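Local coordinates for protein transferrin (PDB 6WB6) that transports iron in an insect, binding one ferric ion per molecule together with a carbonate anion, at residues S144-K148 with D597-A601; L351-V357 with P380-Q386; K365-M369 with V630-N634; L421-E427 with S585-A591. One frame throughout, in Å; residues are numbered along the deposited sequence.

All four contacts lie away from the iron site. Contacts 1, 3 and 4 are buried, while contact 2 is partly exposed. Contact 1 joins the first transferrin-like half to the second, and the other three lie within the second. Contacts 2 and 4 are strand pairs, parallel and antiparallel, resting on backbone hydrogen bonds. Contact 1 sets a serine hydroxyl against another serine's carbons, whereas contact 3 has a lysine bonded to a backbone carbonyl plus apolar and Met-aromatic packing. The helix 360-375 of contact 3 connects the strands of contact 2, and the Cys-366–Cys-384 disulfide ties it to strand 381-386. Asp-597 of contact 1 is hydrogen-bonded to His-422 of contact 4, and Glu-427 there to Asn-633 N of contact 3.

Contact 1. Residues S144-K148 with D597-A601; sequences SISPK and DVSIA
Ile-145 meets Ser-599 through its backbone, its carbonyl carbon lying 3.9 Å from the serine OG, while its own side chain leads off elsewhere. Here the N-cap turn of helix 147-158, from the first transferrin-like half of the chain, rests against the first turn of helix 597-611 from the second, so this small contact of 116 Å² belongs to the interface between the two lobes. Ser-146, next along, and Ser-599 carry most of it between them. Ser-146 CA and CB both stand 3.0 Å from Ser-599 OG, a closeness of doubtful weight, and the nearby Ser-146 N is not suitably angled for a bond. With chi1 at 67°, Ser-146 OG sits between its backbone N and carbonyl carbon, and from there it reaches forward to cap Glu-149 N, as an N-cap serine does, which satisfies the hydroxyl within its own helix. The same oxygen lies 4.0 Å from Val-598 CG1, and both of these side chains also pack on Trp-178 of helix 172-181. Ser-599, for its part, holds OG opposite its carbonyl carbon (chi1 -80°), which leaves the hydroxyl projecting beside its backbone N at the Ser-146 end of the contact, and it too is hydrogen-bonded to a residue flanking the segments. Pro-147 opens the helix, its CD 4.2 Å from Ser-599 OG and only 3.4 Å from Leu-351 CD2.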
# COMPACT_ATOMS: atom_id res chain seq x y z
N SER A 144 3.17 -19.33 13.87
CA SER A 144 3.50 -19.99 12.61
C SER A 144 2.90 -19.25 11.42
O SER A 144 3.38 -19.42 10.29
CB SER A 144 3.06 -21.46 12.63
OG SER A 144 1.80 -21.64 13.27
N ILE A 145 1.91 -18.38 11.64
CA ILE A 145 1.28 -17.63 10.56
C ILE A 145 1.26 -16.14 10.91
O ILE A 145 1.58 -15.73 12.03
CB ILE A 145 -0.14 -18.14 10.26
CG1 ILE A 145 -1.01 -18.02 11.51
CG2 ILE A 145 -0.11 -19.58 9.77
CD1 ILE A 145 -2.47 -18.52 11.31
N SER A 146 0.87 -15.34 9.93
CA SER A 146 0.82 -13.91 10.09
C SER A 146 -0.36 -13.45 10.94
O SER A 146 -1.34 -14.18 11.10
CB SER A 146 0.70 -13.25 8.74
OG SER A 146 -0.56 -13.57 8.20
N PRO A 147 -0.30 -12.23 11.47
CA PRO A 147 -1.47 -11.67 12.16
C PRO A 147 -2.75 -11.65 11.32
O PRO A 147 -3.82 -11.88 11.87
CB PRO A 147 -1.01 -10.25 12.50
CG PRO A 147 0.48 -10.40 12.73
CD PRO A 147 0.92 -11.43 11.72
N LYS A 148 -2.67 -11.32 10.02
CA LYS A 148 -3.89 -11.32 9.23
C LYS A 148 -4.47 -12.73 9.17
O LYS A 148 -5.68 -12.92 9.35
CB LYS A 148 -3.61 -10.79 7.82
CG LYS A 148 -4.86 -10.56 6.98
CD LYS A 148 -5.91 -9.66 7.66
CE LYS A 148 -5.29 -8.30 8.12
NZ LYS A 148 -6.27 -7.47 8.86
N ASP A 597 7.30 -15.52 4.58
CA ASP A 597 7.28 -14.49 3.55
C ASP A 597 5.98 -13.68 3.59
O ASP A 597 5.99 -12.46 3.40
CB ASP A 597 7.50 -15.12 2.18
CG ASP A 597 8.95 -15.59 1.99
OD1 ASP A 597 9.73 -15.43 2.94
OD2 ASP A 597 9.32 -16.12 0.92
N VAL A 598 4.86 -14.34 3.88
CA VAL A 598 3.59 -13.63 4.02
C VAL A 598 3.67 -12.62 5.16
O VAL A 598 3.37 -11.42 4.98
CB VAL A 598 2.44 -14.65 4.21
CG1 VAL A 598 1.15 -13.98 4.62
CG2 VAL A 598 2.27 -15.46 2.91
N SER A 599 4.15 -13.05 6.32
CA SER A 599 4.27 -12.12 7.44
C SER A 599 5.19 -10.95 7.13
O SER A 599 4.95 -9.83 7.60
CB SER A 599 4.75 -12.88 8.68
OG SER A 599 3.67 -13.56 9.28
N ILE A 600 6.21 -11.16 6.30
CA ILE A 600 7.19 -10.11 6.02
C ILE A 600 6.68 -9.16 4.95
O ILE A 600 6.85 -7.94 5.04
CB ILE A 600 8.53 -10.76 5.61
CG1 ILE A 600 9.18 -11.39 6.85
CG2 ILE A 600 9.44 -9.73 4.95
CD1 ILE A 600 10.55 -11.95 6.60
N ALA A 601 6.09 -9.72 3.91
CA ALA A 601 5.58 -8.90 2.83
C ALA A 601 4.34 -8.13 3.24
O ALA A 601 4.06 -7.08 2.68
CB ALA A 601 5.26 -9.78 1.61

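Contact 2. Residues L351-V357 with P380-Q386; sequences LVVRLCV and PILDCVQ
From Val-352 beside Ile-381 to Val-357 beside Gln-386, the two strands run parallel in unbroken register, their axes 4.6 Å apart and twisted by 32°, with six backbone hydrogen bonds between them. The ladder is short and straight at Asp-383 N to Val-353 O (2.7 Å, 170° at the hydrogen) and frays at Ile-381 N to Leu-351 O (3.3 Å), where a water joins the same two atoms. On the face of Val-353 and Leu-355 the packing is apolar. Val-353 CG1, set between the backbone N and carbonyl carbon by a chi1 of 61°, reaches Pro-380 CG at 3.9 Å and Leu-382 CD1 at 4.0 Å; that leucine methyl also meets Leu-355 CB. The other face is more polar: Arg-354 lays its CG 4.0 Å from Asp-383 CB, yet its guanidinium bends away to a salt bridge with Asp-403. Two disulfides fasten the pair to its surroundings, Cys-356 to Cys-393 and Cys-384 to Cys-366 on the connecting helix. Strand 352-357, helix 360-375 and strand 381-386 form a beta-alpha-beta unit, the building block of the periplasmic-binding-protein type fold to which transferrin lobes belong.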
# COMPACT_ATOMS: atom_id res chain seq x y z
N LEU A 351 3.23 -9.34 17.03
CA LEU A 351 4.28 -9.63 16.06
C LEU A 351 4.85 -8.33 15.52
O LEU A 351 4.13 -7.37 15.26
CB LEU A 351 3.75 -10.49 14.91
CG LEU A 351 4.83 -10.85 13.88
CD1 LEU A 351 5.94 -11.70 14.50
CD2 LEU A 351 4.22 -11.54 12.69
N VAL A 352 6.16 -8.31 15.33
CA VAL A 352 6.87 -7.14 14.85
C VAL A 352 7.72 -7.57 13.67
O VAL A 352 8.35 -8.63 13.71
CB VAL A 352 7.75 -6.51 15.95
CG1 VAL A 352 8.64 -5.39 15.38
CG2 VAL A 352 6.88 -5.99 17.08
N VAL A 353 7.71 -6.77 12.61
CA VAL A 353 8.59 -6.96 11.48
C VAL A 353 9.63 -5.84 11.52
O VAL A 353 9.28 -4.64 11.56
CB VAL A 353 7.80 -6.99 10.16
CG1 VAL A 353 7.06 -5.68 9.92
CG2 VAL A 353 8.71 -7.31 8.99
N ARG A 354 10.89 -6.22 11.56
CA ARG A 354 12.00 -5.28 11.74
C ARG A 354 12.65 -5.07 10.38
O ARG A 354 13.24 -6.00 9.82
CB ARG A 354 13.03 -5.80 12.75
CG ARG A 354 12.46 -6.16 14.10
CD ARG A 354 13.43 -6.98 14.89
NE ARG A 354 13.60 -8.30 14.27
CZ ARG A 354 14.51 -9.20 14.64
NH1 ARG A 354 15.35 -8.94 15.63
NH2 ARG A 354 14.59 -10.37 13.99
N LEU A 355 12.50 -3.87 9.84
CA LEU A 355 13.15 -3.51 8.59
C LEU A 355 14.50 -2.90 8.92
O LEU A 355 14.59 -2.02 9.77
CB LEU A 355 12.33 -2.50 7.80
CG LEU A 355 13.07 -1.89 6.60
CD1 LEU A 355 13.43 -2.93 5.57
CD2 LEU A 355 12.28 -0.74 5.98
N CYS A 356 15.54 -3.37 8.23
CA CYS A 356 16.87 -2.82 8.45
C CYS A 356 17.08 -1.66 7.48
O CYS A 356 16.80 -1.79 6.29
CB CYS A 356 17.94 -3.89 8.24
SG CYS A 356 19.58 -3.28 8.79
N VAL A 357 17.50 -0.52 8.02
CA VAL A 357 17.78 0.68 7.25
C VAL A 357 19.25 1.04 7.43
O VAL A 357 19.89 0.66 8.41
CB VAL A 357 16.88 1.84 7.69
CG1 VAL A 357 15.41 1.45 7.58
CG2 VAL A 357 17.20 2.22 9.12
N PRO A 380 1.75 -7.05 10.78
CA PRO A 380 2.65 -6.71 11.89
C PRO A 380 3.10 -5.25 12.01
O PRO A 380 3.23 -4.49 11.04
CB PRO A 380 3.88 -7.59 11.61
CG PRO A 380 3.83 -7.88 10.16
CD PRO A 380 2.37 -8.01 9.85
N ILE A 381 3.32 -4.87 13.27
CA ILE A 381 3.92 -3.59 13.59
C ILE A 381 5.28 -3.51 12.95
O ILE A 381 6.07 -4.47 13.00
CB ILE A 381 4.02 -3.42 15.12
CG1 ILE A 381 2.63 -3.35 15.73
CG2 ILE A 381 4.83 -2.18 15.50
CD1 ILE A 381 2.57 -3.85 17.15
N LEU A 382 5.58 -2.37 12.37
CA LEU A 382 6.87 -2.16 11.73
C LEU A 382 7.86 -1.62 12.75
O LEU A 382 7.61 -0.59 13.40
CB LEU A 382 6.73 -1.23 10.53
CG LEU A 382 7.98 -0.86 9.75
CD1 LEU A 382 8.51 -2.04 8.98
CD2 LEU A 382 7.65 0.28 8.81
N ASP A 383 8.97 -2.31 12.91
CA ASP A 383 10.06 -1.74 13.69
C ASP A 383 11.20 -1.41 12.75
O ASP A 383 11.26 -1.89 11.61
CB ASP A 383 10.49 -2.69 14.79
CG ASP A 383 11.41 -2.04 15.79
OD1 ASP A 383 11.66 -0.81 15.65
OD2 ASP A 383 11.86 -2.74 16.71
N CYS A 384 12.07 -0.53 13.21
CA CYS A 384 13.14 0.05 12.41
C CYS A 384 14.47 -0.19 13.11
O CYS A 384 14.63 0.15 14.29
CB CYS A 384 12.88 1.55 12.21
SG CYS A 384 11.23 1.88 11.53
N VAL A 385 15.42 -0.77 12.39
CA VAL A 385 16.73 -1.12 12.93
C VAL A 385 17.80 -0.63 11.96
O VAL A 385 17.69 -0.84 10.75
CB VAL A 385 16.86 -2.63 13.16
CG1 VAL A 385 18.30 -3.00 13.47
CG2 VAL A 385 15.94 -3.04 14.32
N GLN A 386 18.83 -0.00 12.50
CA GLN A 386 19.77 0.75 11.68
C GLN A 386 21.17 0.16 11.76
O GLN A 386 21.76 0.07 12.84
CB GLN A 386 19.82 2.21 12.09
CG GLN A 386 20.40 3.10 10.98
CD GLN A 386 21.02 4.35 11.50
OE1 GLN A 386 20.77 4.75 12.64
NE2 GLN A 386 21.85 4.97 10.69
O HOH W 1 1.66 -6.70 15.06

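Contact 3. Residues K365-M369 with V630-N634; sequences KCRAM and VIFNN
Lys-365, on helix 360-375, reaches across to Val-630 at the start of a classic gamma turn centred on Ile-631 (phi 67°, psi -57°), a turn of the kind known from other transferrin lobes. The lysine chain is fully extended along its whole length, and this carries NZ 2.9 Å from Val-630 O, in the carbonyl plane. That oxygen also takes the weak turn bond from Phe-632 N, while NZ has a second acceptor in Ile-620 O, so two backbone carbonyls grip the buried ammonium. On the way, Lys-365 CD slides past Val-630 CG1 at 3.7 Å. A methionine in its place has no ammonium, and the carbonyls of Val-630 and Ile-620 would probably lose the donor they share. Ile-631, positioned by the turn, points CD1 at the helix, where it touches Cys-366 CB at 3.8 Å and meets Met-369 CE tip to tip. Met-369 is extended until chi3 (52°), which folds its methyl toward that isoleucine. Its sulfur makes a Met-aromatic contact at the edge of Phe-632, in the ring plane, SD lying 3.9 Å from CE2. Over one face of this ring, offset toward the rim, Ile-631 CG2 stands 3.5 Å above the plane.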
# COMPACT_ATOMS: atom_id res chain seq x y z
N LYS A 365 12.45 7.91 8.36
CA LYS A 365 11.35 7.62 7.45
C LYS A 365 10.66 6.32 7.85
O LYS A 365 9.43 6.22 7.83
CB LYS A 365 11.85 7.56 6.00
CG LYS A 365 10.73 7.36 4.97
CD LYS A 365 11.20 7.36 3.52
CE LYS A 365 10.05 6.99 2.60
NZ LYS A 365 10.34 7.08 1.13
N CYS A 366 11.45 5.32 8.25
CA CYS A 366 10.88 4.06 8.69
C CYS A 366 10.03 4.24 9.95
O CYS A 366 8.97 3.62 10.10
CB CYS A 366 12.00 3.06 8.93
SG CYS A 366 11.47 1.48 9.55
N ARG A 367 10.45 5.13 10.85
CA ARG A 367 9.69 5.35 12.07
C ARG A 367 8.39 6.10 11.80
O ARG A 367 7.38 5.83 12.45
CB ARG A 367 10.53 6.09 13.10
CG ARG A 367 11.57 5.17 13.74
CD ARG A 367 12.45 5.92 14.77
NE ARG A 367 13.36 4.99 15.43
CZ ARG A 367 14.52 5.35 15.99
NH1 ARG A 367 14.91 6.62 15.95
NH2 ARG A 367 15.28 4.42 16.57
N ALA A 368 8.42 7.09 10.90
CA ALA A 368 7.18 7.79 10.56
C ALA A 368 6.24 6.86 9.82
O ALA A 368 5.04 6.84 10.07
CB ALA A 368 7.49 9.05 9.73
N MET A 369 6.80 6.02 8.95
CA MET A 369 6.01 5.00 8.27
C MET A 369 5.44 3.99 9.25
O MET A 369 4.30 3.53 9.09
CB MET A 369 6.89 4.31 7.23
CG MET A 369 6.20 3.29 6.40
SD MET A 369 7.16 2.98 4.92
CE MET A 369 8.77 2.65 5.62
N VAL A 630 14.79 7.24 -0.39
CA VAL A 630 14.93 6.75 0.97
C VAL A 630 14.02 5.54 1.14
O VAL A 630 12.80 5.64 0.98
CB VAL A 630 14.58 7.85 1.98
CG1 VAL A 630 14.94 7.38 3.36
CG2 VAL A 630 15.32 9.15 1.64
N ILE A 631 14.62 4.39 1.47
CA ILE A 631 13.93 3.10 1.63
C ILE A 631 13.41 2.60 0.29
O ILE A 631 13.72 1.49 -0.13
CB ILE A 631 12.78 3.15 2.65
CG1 ILE A 631 13.33 3.51 4.03
CG2 ILE A 631 12.10 1.78 2.73
CD1 ILE A 631 12.35 3.55 5.14
N PHE A 632 12.58 3.41 -0.37
CA PHE A 632 12.08 3.08 -1.69
C PHE A 632 12.62 4.08 -2.68
O PHE A 632 12.88 5.24 -2.34
CB PHE A 632 10.53 3.07 -1.74
CG PHE A 632 9.88 2.23 -0.63
CD1 PHE A 632 9.83 0.85 -0.72
CD2 PHE A 632 9.34 2.83 0.48
CE1 PHE A 632 9.29 0.08 0.28
CE2 PHE A 632 8.77 2.08 1.49
CZ PHE A 632 8.74 0.69 1.39
N ASN A 633 12.79 3.66 -3.93
CA ASN A 633 13.11 4.63 -4.96
C ASN A 633 11.88 5.46 -5.28
O ASN A 633 10.76 4.94 -5.32
CB ASN A 633 13.62 3.94 -6.21
CG ASN A 633 14.98 3.35 -5.99
OD1 ASN A 633 15.92 4.08 -5.74
ND2 ASN A 633 15.08 2.02 -6.05
N ASN A 634 12.09 6.76 -5.47
CA ASN A 634 10.99 7.65 -5.84
C ASN A 634 10.25 7.15 -7.07
O ASN A 634 9.07 7.44 -7.24
CB ASN A 634 11.51 9.08 -6.10
CG ASN A 634 11.92 9.81 -4.82
OD1 ASN A 634 12.40 9.21 -3.85
ND2 ASN A 634 11.77 11.14 -4.84

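Contact 4. Residues L421-E427 with S585-A591; sequences LHPVFHE and SRTWVAA
Phe-425 lies nearly parallel to Trp-588, their planes 14° apart but slid so that the rings barely overlap. They sit on an antiparallel pair with a beta bulge between Pro-423 and Phe-425, consistent with the two hinge strands that link the domains of a transferrin lobe. Phe-425 holds CG between its backbone N and carbonyl carbon (chi1 61°), which lays CE2 3.1 Å above one face of the indole; in return Trp-588 CB makes a CH-pi contact over the phenyl face, 3.8 Å from its centroid. The indole's edge meets Phe-425 O and Glu-427 N in its plane, with Glu-427 OE2 3.5 Å from CH2; beyond, Phe-632 meets it at about 50°. A serine in place of Trp-588 would remove the indole, probably opening a gap between Phe-425 and Glu-427 CG. At the bulge, Val-424 N donates to Trp-588 O, while Trp-588 N returns a nearly straight bond to Phe-425 O. His-422 brings its ring edge to Ala-591 O, and its NE2 bonds to Asp-597. Glu-427 runs alongside Arg-586, but its carboxylate is hydrogen-bonded to Tyr-429 OH and Asn-633 N, and the arginine's salt bridge is with Asp-408. Ser-585 OG donates to a lone pair of Glu-427 O at 2.7 Å.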
# COMPACT_ATOMS: atom_id res chain seq x y z
N LEU A 421 20.01 -15.52 2.44
CA LEU A 421 18.76 -14.79 2.40
C LEU A 421 18.06 -15.06 1.08
O LEU A 421 18.65 -15.59 0.14
CB LEU A 421 19.00 -13.30 2.59
CG LEU A 421 19.83 -12.95 3.83
CD1 LEU A 421 20.21 -11.48 3.80
CD2 LEU A 421 19.02 -13.29 5.06
N HIS A 422 16.80 -14.62 1.00
CA HIS A 422 16.02 -14.83 -0.20
C HIS A 422 15.05 -13.67 -0.39
O HIS A 422 14.58 -13.08 0.59
CB HIS A 422 15.25 -16.16 -0.11
CG HIS A 422 14.10 -16.12 0.84
ND1 HIS A 422 14.24 -16.37 2.20
CD2 HIS A 422 12.78 -15.88 0.64
CE1 HIS A 422 13.06 -16.28 2.78
NE2 HIS A 422 12.16 -15.99 1.86
N PRO A 423 14.72 -13.33 -1.63
CA PRO A 423 13.86 -12.16 -1.86
C PRO A 423 12.43 -12.43 -1.45
O PRO A 423 11.93 -13.54 -1.64
CB PRO A 423 13.97 -11.91 -3.36
CG PRO A 423 14.40 -13.18 -3.95
CD PRO A 423 15.14 -13.97 -2.88
N VAL A 424 11.79 -11.42 -0.87
CA VAL A 424 10.40 -11.52 -0.44
C VAL A 424 9.48 -10.67 -1.31
O VAL A 424 8.40 -11.11 -1.70
CB VAL A 424 10.25 -11.13 1.05
CG1 VAL A 424 8.75 -11.06 1.46
CG2 VAL A 424 10.99 -12.10 1.93
N PHE A 425 9.89 -9.44 -1.59
CA PHE A 425 9.14 -8.56 -2.48
C PHE A 425 10.11 -7.54 -3.05
O PHE A 425 11.21 -7.33 -2.51
CB PHE A 425 7.99 -7.87 -1.77
CG PHE A 425 8.42 -6.99 -0.64
CD1 PHE A 425 8.55 -7.49 0.64
CD2 PHE A 425 8.72 -5.65 -0.86
CE1 PHE A 425 8.97 -6.68 1.69
CE2 PHE A 425 9.13 -4.85 0.18
CZ PHE A 425 9.25 -5.36 1.45
N HIS A 426 9.71 -6.96 -4.17
CA HIS A 426 10.55 -6.07 -4.95
C HIS A 426 9.72 -4.88 -5.43
O HIS A 426 8.48 -4.90 -5.37
CB HIS A 426 11.15 -6.80 -6.15
CG HIS A 426 10.12 -7.36 -7.06
ND1 HIS A 426 9.74 -8.68 -7.04
CD2 HIS A 426 9.35 -6.76 -8.00
CE1 HIS A 426 8.81 -8.88 -7.96
NE2 HIS A 426 8.55 -7.73 -8.55
N GLU A 427 10.42 -3.85 -5.91
CA GLU A 427 9.80 -2.67 -6.49
C GLU A 427 9.29 -2.96 -7.89
O GLU A 427 9.88 -3.74 -8.64
CB GLU A 427 10.78 -1.50 -6.53
CG GLU A 427 11.00 -0.89 -5.18
CD GLU A 427 11.87 0.35 -5.18
OE1 GLU A 427 12.54 0.66 -6.20
OE2 GLU A 427 11.92 1.00 -4.13
N SER A 585 15.01 -5.43 -9.58
CA SER A 585 14.68 -4.13 -9.02
C SER A 585 15.02 -4.16 -7.54
O SER A 585 15.19 -5.23 -6.97
CB SER A 585 13.20 -3.80 -9.19
OG SER A 585 12.41 -4.46 -8.21
N ARG A 586 15.10 -2.98 -6.93
CA ARG A 586 15.33 -2.95 -5.50
C ARG A 586 14.45 -4.02 -4.85
O ARG A 586 13.24 -4.05 -5.08
CB ARG A 586 15.01 -1.59 -4.91
CG ARG A 586 15.01 -1.58 -3.41
CD ARG A 586 15.04 -0.16 -2.86
NE ARG A 586 16.28 0.51 -3.19
CZ ARG A 586 16.55 1.79 -2.92
NH1 ARG A 586 15.66 2.57 -2.30
NH2 ARG A 586 17.70 2.31 -3.27
N THR A 587 15.08 -4.87 -4.05
CA THR A 587 14.48 -6.09 -3.51
C THR A 587 14.72 -6.17 -2.01
O THR A 587 15.84 -5.90 -1.55
CB THR A 587 15.09 -7.32 -4.12
OG1 THR A 587 14.85 -7.33 -5.53
CG2 THR A 587 14.50 -8.53 -3.51
N TRP A 588 13.70 -6.57 -1.26
CA TRP A 588 13.83 -6.81 0.16
C TRP A 588 14.00 -8.30 0.40
O TRP A 588 13.26 -9.12 -0.16
CB TRP A 588 12.63 -6.25 0.94
CG TRP A 588 12.68 -4.75 0.93
CD1 TRP A 588 13.08 -3.95 1.95
CD2 TRP A 588 12.32 -3.87 -0.16
NE1 TRP A 588 13.00 -2.62 1.56
CE2 TRP A 588 12.55 -2.55 0.27
CE3 TRP A 588 11.82 -4.08 -1.46
CZ2 TRP A 588 12.32 -1.44 -0.55
CZ3 TRP A 588 11.58 -2.96 -2.27
CH2 TRP A 588 11.84 -1.67 -1.81
N VAL A 589 15.01 -8.65 1.19
CA VAL A 589 15.37 -10.04 1.39
C VAL A 589 15.22 -10.37 2.86
O VAL A 589 15.32 -9.49 3.73
CB VAL A 589 16.79 -10.38 0.89
CG1 VAL A 589 16.92 -10.04 -0.56
CG2 VAL A 589 17.82 -9.65 1.71
N ALA A 590 14.98 -11.65 3.13
CA ALA A 590 14.75 -12.13 4.48
C ALA A 590 15.48 -13.45 4.69
O ALA A 590 15.86 -14.14 3.74
CB ALA A 590 13.26 -12.33 4.76
N ALA A 591 15.65 -13.81 5.95
CA ALA A 591 16.30 -15.06 6.27
C ALA A 591 15.30 -16.20 6.14
O ALA A 591 14.11 -16.01 5.86
CB ALA A 591 16.90 -15.02 7.67